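Side-chain contacts in alpha-fucosidase (Bifidobacterium bifidum, PDB 2EAB), which probably hydrolyses alpha-1,2-linked L-fucose from glycans, this chain being the catalytic, calcium-binding part of a longer, probably membrane-attached protein: residues A353-K356 with A357-G361; E746-L749 with K750-Y754. All coordinates share one frame; numbering follows the deposited sequence.

Contact 1: A353-K356 with A357-G361; sequences ALLK and AYQRG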
loop_
_atom_site.group_PDB
_atom_site.type_symbol
_atom_site.label_atom_id
_atom_site.label_comp_id
_atom_site.label_asym_id
_atom_site.label_seq_id
_atom_site.Cartn_x
_atom_site.Cartn_y
_atom_site.Cartn_z
ATOM N N ALA A 353 -10.669 -2.791 24.650
ATOM C CA ALA A 353 -11.083 -3.948 25.450
ATOM C C ALA A 353 -11.204 -5.205 24.588
ATOM O O ALA A 353 -10.820 -6.301 25.010
ATOM C CB ALA A 353 -12.397 -3.665 26.167
ATOM N N LEU A 354 -11.732 -5.024 23.378
ATOM C CA LEU A 354 -11.876 -6.108 22.411
ATOM C C LEU A 354 -10.521 -6.692 22.024
ATOM O O LEU A 354 -10.344 -7.905 22.013
ATOM C CB LEU A 354 -12.621 -5.617 21.166
ATOM C CG LEU A 354 -12.864 -6.609 20.025
ATOM C CD1 LEU A 354 -13.818 -7.708 20.456
ATOM C CD2 LEU A 354 -13.411 -5.876 18.818
ATOM N N LEU A 355 -9.566 -5.818 21.713
ATOM C CA LEU A 355 -8.215 -6.253 21.385
ATOM C C LEU A 355 -7.585 -7.028 22.543
ATOM O O LEU A 355 -6.989 -8.082 22.340
ATOM C CB LEU A 355 -7.344 -5.058 20.982
ATOM C CG LEU A 355 -5.866 -5.344 20.708
ATOM C CD1 LEU A 355 -5.682 -6.272 19.502
ATOM C CD2 LEU A 355 -5.106 -4.041 20.509
ATOM N N LYS A 356 -7.739 -6.503 23.759
ATOM C CA LYS A 356 -7.187 -7.142 24.949
ATOM C C LYS A 356 -7.768 -8.543 25.156
ATOM O O LYS A 356 -7.030 -9.481 25.448
ATOM C CB LYS A 356 -7.418 -6.270 26.184
ATOM C CG LYS A 356 -6.562 -6.650 27.379
ATOM C CD LYS A 356 -6.648 -5.591 28.467
ATOM C CE LYS A 356 -5.722 -5.906 29.628
ATOM N NZ LYS A 356 -5.759 -4.828 30.657
ATOM N N ALA A 357 -9.083 -8.677 24.990
ATOM C CA ALA A 357 -9.754 -9.972 25.125
ATOM C C ALA A 357 -9.266 -10.957 24.059
ATOM O O ALA A 357 -9.038 -12.131 24.345
ATOM C CB ALA A 357 -11.264 -9.804 25.053
ATOM N N TYR A 358 -9.099 -10.467 22.832
ATOM C CA TYR A 358 -8.580 -11.283 21.739
ATOM C C TYR A 358 -7.176 -11.791 22.080
ATOM O O TYR A 358 -6.877 -12.969 21.897
ATOM C CB TYR A 358 -8.564 -10.469 20.449
ATOM C CG TYR A 358 -8.465 -11.267 19.166
ATOM C CD1 TYR A 358 -9.605 -11.548 18.409
ATOM C CD2 TYR A 358 -7.231 -11.704 18.683
ATOM C CE1 TYR A 358 -9.517 -12.258 17.213
ATOM C CE2 TYR A 358 -7.135 -12.418 17.496
ATOM C CZ TYR A 358 -8.278 -12.691 16.768
ATOM O OH TYR A 358 -8.167 -13.394 15.592
ATOM N N GLN A 359 -6.333 -10.897 22.598
ATOM C CA GLN A 359 -4.961 -11.237 22.985
ATOM C C GLN A 359 -4.906 -12.256 24.123
ATOM O O GLN A 359 -4.046 -13.135 24.134
ATOM C CB GLN A 359 -4.182 -9.979 23.387
ATOM C CG GLN A 359 -3.856 -9.056 22.218
ATOM C CD GLN A 359 -3.331 -7.696 22.646
ATOM O OE1 GLN A 359 -3.732 -7.148 23.677
ATOM N NE2 GLN A 359 -2.446 -7.127 21.831
ATOM N N ARG A 360 -5.830 -12.124 25.072
ATOM C CA ARG A 360 -5.853 -12.982 26.258
ATOM C C ARG A 360 -6.583 -14.305 26.023
ATOM O O ARG A 360 -6.481 -15.231 26.834
ATOM C CB ARG A 360 -6.457 -12.232 27.448
ATOM C CG ARG A 360 -5.576 -11.101 27.966
ATOM C CD ARG A 360 -6.248 -10.303 29.075
ATOM N NE ARG A 360 -6.489 -11.108 30.274
ATOM C CZ ARG A 360 -5.608 -11.290 31.256
ATOM N NH1 ARG A 360 -4.404 -10.731 31.196
ATOM N NH2 ARG A 360 -5.932 -12.039 32.301
ATOM N N GLY A 361 -7.312 -14.389 24.913
ATOM C CA GLY A 361 -8.056 -15.595 24.562
ATOM C C GLY A 361 -9.397 -15.703 25.263
ATOM O O GLY A 361 -9.946 -16.799 25.389
#

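Contact 2: E746-L749 with K750-Y754; sequences ELQL and KNAMY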
loop_
_atom_site.group_PDB
_atom_site.type_symbol
_atom_site.label_atom_id
_atom_site.label_comp_id
_atom_site.label_asym_id
_atom_site.label_seq_id
_atom_site.Cartn_x
_atom_site.Cartn_y
_atom_site.Cartn_z
ATOM N N GLU A 746 -4.792 -14.327 13.010
ATOM C CA GLU A 746 -4.898 -14.329 14.470
ATOM C C GLU A 746 -3.632 -13.778 15.105
ATOM O O GLU A 746 -3.693 -12.962 16.026
ATOM C CB GLU A 746 -5.096 -15.746 14.990
ATOM C CG GLU A 746 -6.482 -16.310 14.897
ATOM C CD GLU A 746 -6.565 -17.660 15.588
ATOM O OE1 GLU A 746 -5.723 -18.535 15.293
ATOM O OE2 GLU A 746 -7.465 -17.843 16.435
ATOM N N LEU A 747 -2.488 -14.241 14.612
ATOM C CA LEU A 747 -1.206 -13.806 15.152
ATOM C C LEU A 747 -0.937 -12.329 14.889
ATOM O O LEU A 747 -0.381 -11.648 15.751
ATOM C CB LEU A 747 -0.065 -14.684 14.641
ATOM C CG LEU A 747 -0.020 -16.103 15.226
ATOM C CD1 LEU A 747 0.913 -17.003 14.428
ATOM C CD2 LEU A 747 0.365 -16.093 16.706
ATOM N N GLN A 748 -1.334 -11.828 13.716
ATOM C CA GLN A 748 -1.211 -10.400 13.433
ATOM C C GLN A 748 -2.039 -9.574 14.413
ATOM O O GLN A 748 -1.565 -8.573 14.952
ATOM C CB GLN A 748 -1.612 -10.063 11.995
ATOM C CG GLN A 748 -1.435 -8.571 11.689
ATOM C CD GLN A 748 -1.863 -8.176 10.294
ATOM O OE1 GLN A 748 -2.758 -8.779 9.707
ATOM N NE2 GLN A 748 -1.231 -7.135 9.759
ATOM N N LEU A 749 -3.274 -10.002 14.652
ATOM C CA LEU A 749 -4.154 -9.279 15.559
ATOM C C LEU A 749 -3.623 -9.302 16.990
ATOM O O LEU A 749 -3.725 -8.311 17.702
ATOM C CB LEU A 749 -5.590 -9.815 15.475
ATOM C CG LEU A 749 -6.491 -9.111 14.447
ATOM C CD1 LEU A 749 -5.862 -9.038 13.052
ATOM C CD2 LEU A 749 -7.847 -9.782 14.365
ATOM N N LYS A 750 -3.030 -10.419 17.396
ATOM C CA LYS A 750 -2.507 -10.551 18.759
ATOM C C LYS A 750 -1.172 -9.837 18.980
ATOM O O LYS A 750 -0.898 -9.355 20.084
ATOM C CB LYS A 750 -2.363 -12.022 19.144
ATOM C CG LYS A 750 -3.684 -12.734 19.350
ATOM C CD LYS A 750 -3.476 -14.217 19.596
ATOM C CE LYS A 750 -4.807 -14.930 19.694
ATOM N NZ LYS A 750 -4.633 -16.384 19.936
ATOM N N ASN A 751 -0.355 -9.760 17.932
ATOM C CA ASN A 751 1.045 -9.362 18.080
ATOM C C ASN A 751 1.507 -8.184 17.225
ATOM O O ASN A 751 2.676 -7.806 17.293
ATOM C CB ASN A 751 1.955 -10.562 17.807
ATOM C CG ASN A 751 1.709 -11.708 18.763
ATOM O OD1 ASN A 751 1.942 -11.591 19.965
ATOM N ND2 ASN A 751 1.236 -12.829 18.232
ATOM N N ALA A 752 0.613 -7.607 16.429
ATOM C CA ALA A 752 1.020 -6.553 15.494
ATOM C C ALA A 752 -0.038 -5.469 15.284
ATOM O O ALA A 752 -0.010 -4.748 14.281
ATOM C CB ALA A 752 1.469 -7.157 14.157
ATOM N N MET A 753 -0.954 -5.335 16.244
ATOM C CA MET A 753 -1.964 -4.287 16.196
ATOM C C MET A 753 -1.969 -3.474 17.481
ATOM O O MET A 753 -2.035 -4.037 18.578
ATOM C CB MET A 753 -3.350 -4.893 15.975
ATOM C CG MET A 753 -3.545 -5.485 14.595
ATOM S SD MET A 753 -3.755 -4.190 13.367
ATOM C CE MET A 753 -5.515 -3.988 13.474
ATOM N N TYR A 754 -1.897 -2.154 17.345
ATOM C CA TYR A 754 -2.048 -1.260 18.484
ATOM C C TYR A 754 -3.532 -1.101 18.844
ATOM O O TYR A 754 -4.412 -1.595 18.126
ATOM C CB TYR A 754 -1.412 0.102 18.193
ATOM C CG TYR A 754 0.106 0.133 18.096
ATOM C CD1 TYR A 754 0.908 -0.635 18.946
ATOM C CD2 TYR A 754 0.738 0.977 17.178
ATOM C CE1 TYR A 754 2.302 -0.579 18.863
ATOM C CE2 TYR A 754 2.129 1.044 17.090
ATOM C CZ TYR A 754 2.903 0.263 17.928
ATOM O OH TYR A 754 4.278 0.330 17.826
HETATM O O HOH W 1 -7.351 -17.090 19.702
HETATM O O HOH W 2 -1.802 -6.692 18.838
#

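Contact 1: A353-K356 with A357-G361
Lys356 and Arg360, one helical turn apart, lie side by side and point the same way, their aliphatic parts meeting where Lys356 CG comes within 4.0 Å of Arg360 CD. The lysine is drawn out to full length, whereas the arginine bends at chi3 (64°). Their charged ends stay apart, with Lys356 NZ 6.1 Å from Arg360 NH1, and both residues are exposed, where solvent can moderate the like charges. A different meeting joins Leu355 and Gln359, which cross obliquely: the amide carbon Gln359 CD sits 4.0 Å from Leu355 CG. With CG anti to its own carbonyl carbon (chi1 -71°), Gln359 leans back over the preceding turn and brings its CG to 3.3 Å from Leu355 O. Tyr358 points instead toward helices 738-751 and 365-386, and its hydroxyl hydrogen-bonds Glu372. Beneath the side chains runs the regular i to i+4 bonding of the backbone, for example Gln359 N to Leu355 O at 2.9 Å, with an N-H...O angle of 159°. Regularity ends at Gly361, which, with positive phi, is the C-prime residue: Gly361 N bonds weakly to Tyr358 O, and Ser362 N reaches back to Ala357 O, a Schellman motif closing helix 351-360 in the family 95 catalytic domain.

Contact 2: E746-L749 with K750-Y754
Lys750 lies back along the turn that begins at Glu746, and its side chain is a good example of a long chain whose stem and tip have separate partners. Its CB passes 3.5 Å from Glu746 O, the carbonyl that also accepts the hydrogen bond from Lys750 N. Next along, Lys750 CG comes nearer still, 3.3 Å from Glu746 O, because it stands anti to its own carbonyl carbon (chi1 -70°) and so folds toward the preceding turn. CD begins to leave that oxygen, and from there the chain runs fully extended to NZ. At the tip, Lys750 NZ donates to a water oxygen 2.8 Å away, and this water in turn bonds weakly to Glu746 OE2; carboxylate and ammonium are loosely linked through this water, with Lys368 forming the direct salt bridge to Glu746. Beside this pair, Leu747 and Asn751 run in the same direction, Leu747 CD2 lying 3.7 Å from Asn751 ND2. Leu747 O accepts the bond from Asn751 N at 2.9 Å. The C-terminal end of helix 738-751 then leaves the regular i to i+4 pattern: Asn751 ND2 adds a weak bond to Leu747 O, Ala752 N bonds only weakly to Gln748 O, and a second water, with Met753 N 3.0 Å from its oxygen, joins that nitrogen to Leu749 O in place of the next direct bond.

How the contacts relate
Contact 1 comes first along the chain and contact 2 nearly four hundred residues later, yet their centres are about 10 Å apart within the same family 95 catalytic domain. Each lies at the C-terminal end of its helix, 351-360 and 738-751, and the two ends touch directly. Gln359 NE2 probably hydrogen-bonds Lys750 O at 3.2 Å, Leu355 CD1 packs 3.4 Å from Leu749 O, and Tyr358 OH lies 3.4 Å from Glu746 CG. Helix 365-386 borders both, touched by Leu354 from one and Leu749 from the other. Distant parts of the sequence are thereby joined, in packing away from the calcium sites.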